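PDB 5WTZ: binary enterotoxin of Clostridium perfringens component a from Clostridium perfringens, which probably transfers ADP-ribose from NAD+ to actin as the enzymatic component of a binary, iota-like enterotoxin. Local coordinates for residues D149-P163 with V196-L210. Residues are numbered along the deposited sequence; the frame is centred on the assembly and turned at random.
Sequences DINSKLPILVHLKLP and VTIKGKQYAKVDADL
Asp149 meets Lys199, which sits in the type I' turn from Ile198 to Lys201. The salt bridge between Asp149 OD1 and Lys199 NZ is long, 3.7 Å. Further on, the backbone N of Ser152 donates to Tyr203 OH at 3.1 Å, a nearly straight bond (167°). The Ser152 hydroxyl has another task: OG accepts from Leu154 N in an ST turn. Tyr203 lies along this loop. Its ring edge faces the carbonyl oxygens of Ser152 and Leu154, and Leu154 O is 3.3 Å from Tyr203 CE2. Tyr97 of strand 92-98 also touches the ring.

The parallel pairing begins when Ala204 N bonds to Pro155 O. From there, alternate residues of strand 156-162 bond to residues on both sides of their partner, as at Leu157 with Ala204 and Val206. Ile156 CG2 packs on Val206 CG2 at 3.7 Å, and helix 120-130 covers this face through Phe126 and Ile123. On the other face, Leu157 CD2 reaches Ile198 CD1 at 3.8 Å.

His159 lies on the same face as Leu157. Its CG is anti to the backbone N (chi1 179°), which lays the imidazole side by side with Asp207 and Lys205, all pointing the same way. ND1 donates to Asp207 OD1 at 2.8 Å. The oxygen lies in the ring plane but is approached from above the carboxylate plane, the two planes being 62° apart. Asp11 takes NE2, so both ring nitrogens are held. Lys205 CE is 3.8 Å from His159 ND1. Back on the face of Ile156, Leu160 CD1 touches Ala208 CB, and its CD2 touches Leu210 CD1. Finally, Leu162 and Pro163 pack on Leu210.

These are neighbouring parallel strands inside the mixed five-stranded sheet, order 1-3-5-4-2, of the N-terminal ADP-ribosyltransferase-like domain, away from the NAD site.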
loop_
_atom_site.group_PDB
_atom_site.type_symbol
_atom_site.label_atom_id
_atom_site.label_comp_id
_atom_site.label_asym_id
_atom_site.label_seq_id
_atom_site.Cartn_x
_atom_site.Cartn_y
_atom_site.Cartn_z
ATOM N N ASP A 149 -23.296 0.996 -17.036
ATOM C CA ASP A 149 -24.250 0.661 -18.087
ATOM C C ASP A 149 -23.595 0.829 -19.443
ATOM O O ASP A 149 -24.271 0.862 -20.481
ATOM C CB ASP A 149 -25.494 1.546 -17.986
ATOM C CG ASP A 149 -26.650 1.019 -18.810
ATOM O OD1 ASP A 149 -26.599 -0.163 -19.209
ATOM O OD2 ASP A 149 -27.607 1.782 -19.062
ATOM N N ILE A 150 -22.272 0.953 -19.426
ATOM C CA ILE A 150 -21.512 1.233 -20.639
ATOM C C ILE A 150 -20.223 0.413 -20.714
ATOM O O ILE A 150 -19.761 -0.158 -19.721
ATOM C CB ILE A 150 -21.195 2.774 -20.771
ATOM C CG1 ILE A 150 -20.542 3.344 -19.506
ATOM C CG2 ILE A 150 -22.443 3.573 -21.102
ATOM C CD1 ILE A 150 -19.086 3.122 -19.401
ATOM N N ASN A 151 -19.661 0.363 -21.916
ATOM C CA ASN A 151 -18.449 -0.386 -22.184
ATOM C C ASN A 151 -17.261 0.119 -21.373
ATOM O O ASN A 151 -17.184 1.300 -21.044
ATOM C CB ASN A 151 -18.113 -0.313 -23.675
ATOM C CG ASN A 151 -16.792 -0.974 -23.997
ATOM O OD1 ASN A 151 -16.696 -2.201 -24.024
ATOM N ND2 ASN A 151 -15.759 -0.168 -24.217
ATOM N N SER A 152 -16.334 -0.776 -21.064
ATOM C CA SER A 152 -15.027 -0.353 -20.601
ATOM C C SER A 152 -13.948 -1.045 -21.415
ATOM O O SER A 152 -14.118 -2.191 -21.839
ATOM C CB SER A 152 -14.847 -0.652 -19.116
ATOM O OG SER A 152 -13.591 -0.192 -18.650
ATOM N N LYS A 153 -12.838 -0.346 -21.644
ATOM C CA LYS A 153 -11.664 -0.984 -22.229
ATOM C C LYS A 153 -10.920 -1.813 -21.167
ATOM O O LYS A 153 -9.986 -2.558 -21.484
ATOM C CB LYS A 153 -10.745 0.065 -22.856
ATOM C CG LYS A 153 -11.356 0.756 -24.065
ATOM C CD LYS A 153 -10.343 1.647 -24.756
ATOM C CE LYS A 153 -11.008 2.515 -25.813
ATOM N NZ LYS A 153 -10.035 3.444 -26.439
ATOM N N LEU A 154 -11.349 -1.689 -19.913
ATOM C CA LEU A 154 -10.741 -2.412 -18.789
ATOM C C LEU A 154 -11.415 -3.785 -18.599
ATOM O O LEU A 154 -12.582 -3.952 -18.951
ATOM C CB LEU A 154 -10.845 -1.586 -17.498
ATOM C CG LEU A 154 -10.267 -0.169 -17.526
ATOM C CD1 LEU A 154 -10.482 0.501 -16.175
ATOM C CD2 LEU A 154 -8.784 -0.202 -17.869
ATOM N N PRO A 155 -10.680 -4.768 -18.045
ATOM C CA PRO A 155 -11.151 -6.158 -17.909
ATOM C C PRO A 155 -11.967 -6.473 -16.659
ATOM O O PRO A 155 -12.667 -7.490 -16.633
ATOM C CB PRO A 155 -9.847 -6.952 -17.865
ATOM C CG PRO A 155 -8.897 -6.013 -17.170
ATOM C CD PRO A 155 -9.236 -4.659 -17.753
ATOM N N ILE A 156 -11.896 -5.616 -15.650
ATOM C CA ILE A 156 -12.397 -5.944 -14.328
ATOM C C ILE A 156 -13.448 -4.960 -13.860
ATOM O O ILE A 156 -13.352 -3.766 -14.126
ATOM C CB ILE A 156 -11.220 -5.976 -13.296
ATOM C CG1 ILE A 156 -10.193 -7.042 -13.693
ATOM C CG2 ILE A 156 -11.725 -6.175 -11.858
ATOM C CD1 ILE A 156 -8.759 -6.759 -13.141
ATOM N N LEU A 157 -14.474 -5.475 -13.198
ATOM C CA LEU A 157 -15.449 -4.643 -12.513
ATOM C C LEU A 157 -15.318 -4.908 -11.022
ATOM O O LEU A 157 -15.465 -6.062 -10.559
ATOM C CB LEU A 157 -16.877 -4.938 -12.981
ATOM C CG LEU A 157 -17.983 -4.295 -12.125
ATOM C CD1 LEU A 157 -17.967 -2.769 -12.261
ATOM C CD2 LEU A 157 -19.367 -4.849 -12.474
ATOM N N VAL A 158 -15.033 -3.855 -10.261
ATOM C CA VAL A 158 -14.928 -3.978 -8.810
ATOM C C VAL A 158 -16.249 -3.576 -8.162
ATOM O O VAL A 158 -16.777 -2.499 -8.409
ATOM C CB VAL A 158 -13.777 -3.125 -8.221
ATOM C CG1 VAL A 158 -13.695 -3.304 -6.707
ATOM C CG2 VAL A 158 -12.432 -3.512 -8.856
ATOM N N HIS A 159 -16.755 -4.471 -7.326
ATOM C CA HIS A 159 -17.982 -4.290 -6.574
ATOM C C HIS A 159 -17.583 -4.220 -5.097
ATOM O O HIS A 159 -17.445 -5.244 -4.437
ATOM C CB HIS A 159 -18.935 -5.449 -6.877
ATOM C CG HIS A 159 -20.233 -5.401 -6.139
ATOM N ND1 HIS A 159 -20.793 -6.516 -5.560
ATOM C CD2 HIS A 159 -21.107 -4.387 -5.930
ATOM C CE1 HIS A 159 -21.945 -6.190 -4.999
ATOM N NE2 HIS A 159 -22.161 -4.905 -5.214
ATOM N N LEU A 160 -17.390 -2.998 -4.606
ATOM C CA LEU A 160 -16.678 -2.729 -3.359
ATOM C C LEU A 160 -17.629 -2.343 -2.244
ATOM O O LEU A 160 -18.448 -1.435 -2.415
ATOM C CB LEU A 160 -15.645 -1.609 -3.583
ATOM C CG LEU A 160 -14.748 -1.228 -2.390
ATOM C CD1 LEU A 160 -13.818 -2.371 -1.976
ATOM C CD2 LEU A 160 -13.940 0.023 -2.709
ATOM N N LYS A 161 -17.517 -3.037 -1.111
ATOM C CA LYS A 161 -18.386 -2.800 0.041
ATOM C C LYS A 161 -17.720 -1.847 1.027
ATOM O O LYS A 161 -16.706 -2.178 1.649
ATOM C CB LYS A 161 -18.748 -4.116 0.728
ATOM C CG LYS A 161 -19.785 -3.965 1.843
ATOM C CD LYS A 161 -20.067 -5.274 2.559
ATOM C CE LYS A 161 -21.250 -5.127 3.507
ATOM N NZ LYS A 161 -21.540 -6.384 4.267
ATOM N N LEU A 162 -18.300 -0.660 1.158
ATOM C CA LEU A 162 -17.814 0.347 2.090
ATOM C C LEU A 162 -18.505 0.164 3.428
ATOM O O LEU A 162 -19.732 0.182 3.496
ATOM C CB LEU A 162 -18.080 1.759 1.550
ATOM C CG LEU A 162 -17.661 2.093 0.122
ATOM C CD1 LEU A 162 -18.033 3.535 -0.187
ATOM C CD2 LEU A 162 -16.176 1.858 -0.063
ATOM N N PRO A 163 -17.732 -0.023 4.507
ATOM C CA PRO A 163 -18.401 -0.210 5.800
ATOM C C PRO A 163 -19.028 1.072 6.349
ATOM O O PRO A 163 -18.740 2.167 5.857
ATOM C CB PRO A 163 -17.274 -0.691 6.715
ATOM C CG PRO A 163 -16.013 -0.219 6.079
ATOM C CD PRO A 163 -16.265 -0.151 4.592
ATOM N N VAL A 196 -19.174 -11.495 -15.054
ATOM C CA VAL A 196 -20.416 -10.755 -15.215
ATOM C C VAL A 196 -20.477 -10.253 -16.646
ATOM O O VAL A 196 -19.476 -9.785 -17.194
ATOM C CB VAL A 196 -20.540 -9.565 -14.206
ATOM C CG1 VAL A 196 -19.432 -8.526 -14.407
ATOM C CG2 VAL A 196 -21.904 -8.907 -14.306
ATOM N N THR A 197 -21.645 -10.385 -17.260
ATOM C CA THR A 197 -21.835 -9.912 -18.619
ATOM C C THR A 197 -22.529 -8.569 -18.583
ATOM O O THR A 197 -23.621 -8.440 -18.035
ATOM C CB THR A 197 -22.641 -10.911 -19.448
ATOM O OG1 THR A 197 -21.945 -12.162 -19.448
ATOM C CG2 THR A 197 -22.803 -10.416 -20.898
ATOM N N ILE A 198 -21.878 -7.564 -19.153
ATOM C CA ILE A 198 -22.467 -6.236 -19.260
ATOM C C ILE A 198 -22.452 -5.772 -20.720
ATOM O O ILE A 198 -21.403 -5.729 -21.340
ATOM C CB ILE A 198 -21.715 -5.230 -18.361
ATOM C CG1 ILE A 198 -21.852 -5.646 -16.895
ATOM C CG2 ILE A 198 -22.240 -3.813 -18.583
ATOM C CD1 ILE A 198 -20.985 -4.852 -15.954
ATOM N N LYS A 199 -23.623 -5.465 -21.273
ATOM C CA LYS A 199 -23.739 -5.108 -22.689
ATOM C C LYS A 199 -23.063 -6.140 -23.597
ATOM O O LYS A 199 -22.311 -5.782 -24.504
ATOM C CB LYS A 199 -23.142 -3.722 -22.944
ATOM C CG LYS A 199 -23.866 -2.572 -22.253
ATOM C CD LYS A 199 -25.233 -2.334 -22.873
ATOM C CE LYS A 199 -25.873 -1.062 -22.332
ATOM N NZ LYS A 199 -27.265 -0.868 -22.808
ATOM N N GLY A 200 -23.302 -7.420 -23.322
ATOM C CA GLY A 200 -22.846 -8.491 -24.195
ATOM C C GLY A 200 -21.404 -8.904 -23.977
ATOM O O GLY A 200 -20.919 -9.846 -24.606
ATOM N N LYS A 201 -20.720 -8.201 -23.083
ATOM C CA LYS A 201 -19.300 -8.424 -22.842
ATOM C C LYS A 201 -19.024 -8.931 -21.430
ATOM O O LYS A 201 -19.606 -8.450 -20.453
ATOM C CB LYS A 201 -18.519 -7.130 -23.096
ATOM C CG LYS A 201 -17.035 -7.199 -22.813
ATOM C CD LYS A 201 -16.385 -5.883 -23.238
ATOM C CE LYS A 201 -14.920 -5.829 -22.877
ATOM N NZ LYS A 201 -14.173 -6.981 -23.451
ATOM N N GLN A 202 -18.125 -9.898 -21.326
ATOM C CA GLN A 202 -17.763 -10.446 -20.023
ATOM C C GLN A 202 -16.652 -9.661 -19.335
ATOM O O GLN A 202 -15.657 -9.285 -19.953
ATOM C CB GLN A 202 -17.341 -11.910 -20.158
ATOM C CG GLN A 202 -18.490 -12.838 -20.503
ATOM C CD GLN A 202 -18.087 -14.304 -20.515
ATOM O OE1 GLN A 202 -16.921 -14.642 -20.294
ATOM N NE2 GLN A 202 -19.055 -15.182 -20.784
ATOM N N TYR A 203 -16.830 -9.440 -18.040
ATOM C CA TYR A 203 -15.825 -8.804 -17.217
ATOM C C TYR A 203 -15.576 -9.679 -16.005
ATOM O O TYR A 203 -16.471 -10.394 -15.561
ATOM C CB TYR A 203 -16.273 -7.408 -16.776
ATOM C CG TYR A 203 -16.534 -6.430 -17.900
ATOM C CD1 TYR A 203 -17.767 -6.404 -18.559
ATOM C CD2 TYR A 203 -15.553 -5.520 -18.298
ATOM C CE1 TYR A 203 -18.016 -5.497 -19.592
ATOM C CE2 TYR A 203 -15.794 -4.617 -19.330
ATOM C CZ TYR A 203 -17.026 -4.610 -19.971
ATOM O OH TYR A 203 -17.277 -3.717 -20.991
ATOM N N ALA A 204 -14.365 -9.623 -15.466
ATOM C CA ALA A 204 -14.077 -10.270 -14.197
ATOM C C ALA A 204 -14.598 -9.389 -13.061
ATOM O O ALA A 204 -14.097 -8.280 -12.850
ATOM C CB ALA A 204 -12.578 -10.525 -14.048
ATOM N N LYS A 205 -15.622 -9.863 -12.358
ATOM C CA LYS A 205 -16.188 -9.103 -11.254
ATOM C C LYS A 205 -15.520 -9.483 -9.928
ATOM O O LYS A 205 -15.666 -10.603 -9.428
ATOM C CB LYS A 205 -17.694 -9.317 -11.182
ATOM C CG LYS A 205 -18.395 -8.543 -10.086
ATOM C CD LYS A 205 -19.838 -8.975 -9.998
ATOM C CE LYS A 205 -20.460 -8.592 -8.675
ATOM N NZ LYS A 205 -21.831 -9.166 -8.541
ATOM N N VAL A 206 -14.797 -8.529 -9.363
ATOM C CA VAL A 206 -14.174 -8.697 -8.057
ATOM C C VAL A 206 -15.087 -8.105 -6.988
ATOM O O VAL A 206 -15.310 -6.887 -6.952
ATOM C CB VAL A 206 -12.780 -8.022 -8.003
ATOM C CG1 VAL A 206 -12.152 -8.169 -6.619
ATOM C CG2 VAL A 206 -11.857 -8.614 -9.061
ATOM N N ASP A 207 -15.657 -8.965 -6.159
ATOM C CA ASP A 207 -16.317 -8.498 -4.951
ATOM C C ASP A 207 -15.214 -8.234 -3.939
ATOM O O ASP A 207 -14.272 -9.025 -3.822
ATOM C CB ASP A 207 -17.313 -9.520 -4.403
ATOM C CG ASP A 207 -18.566 -9.652 -5.268
ATOM O OD1 ASP A 207 -19.012 -8.652 -5.871
ATOM O OD2 ASP A 207 -19.121 -10.764 -5.322
ATOM N N ALA A 208 -15.316 -7.123 -3.219
ATOM C CA ALA A 208 -14.307 -6.799 -2.212
ATOM C C ALA A 208 -14.842 -5.930 -1.081
ATOM O O ALA A 208 -15.861 -5.224 -1.222
ATOM C CB ALA A 208 -13.119 -6.110 -2.870
ATOM N N ASP A 209 -14.122 -5.979 0.030
ATOM C CA ASP A 209 -14.358 -5.104 1.171
ATOM C C ASP A 209 -13.338 -3.976 1.228
ATOM O O ASP A 209 -12.136 -4.174 0.987
ATOM C CB ASP A 209 -14.288 -5.872 2.490
ATOM C CG ASP A 209 -15.488 -6.774 2.728
ATOM O OD1 ASP A 209 -16.517 -6.681 2.035
ATOM O OD2 ASP A 209 -15.388 -7.593 3.643
ATOM N N LEU A 210 -13.816 -2.791 1.573
ATOM C CA LEU A 210 -12.926 -1.704 1.921
ATOM C C LEU A 210 -12.499 -1.915 3.367
ATOM O O LEU A 210 -13.345 -1.925 4.260
ATOM C CB LEU A 210 -13.619 -0.352 1.750
ATOM C CG LEU A 210 -12.704 0.864 1.896
ATOM C CD1 LEU A 210 -12.208 1.334 0.536
ATOM C CD2 LEU A 210 -13.437 1.966 2.625
#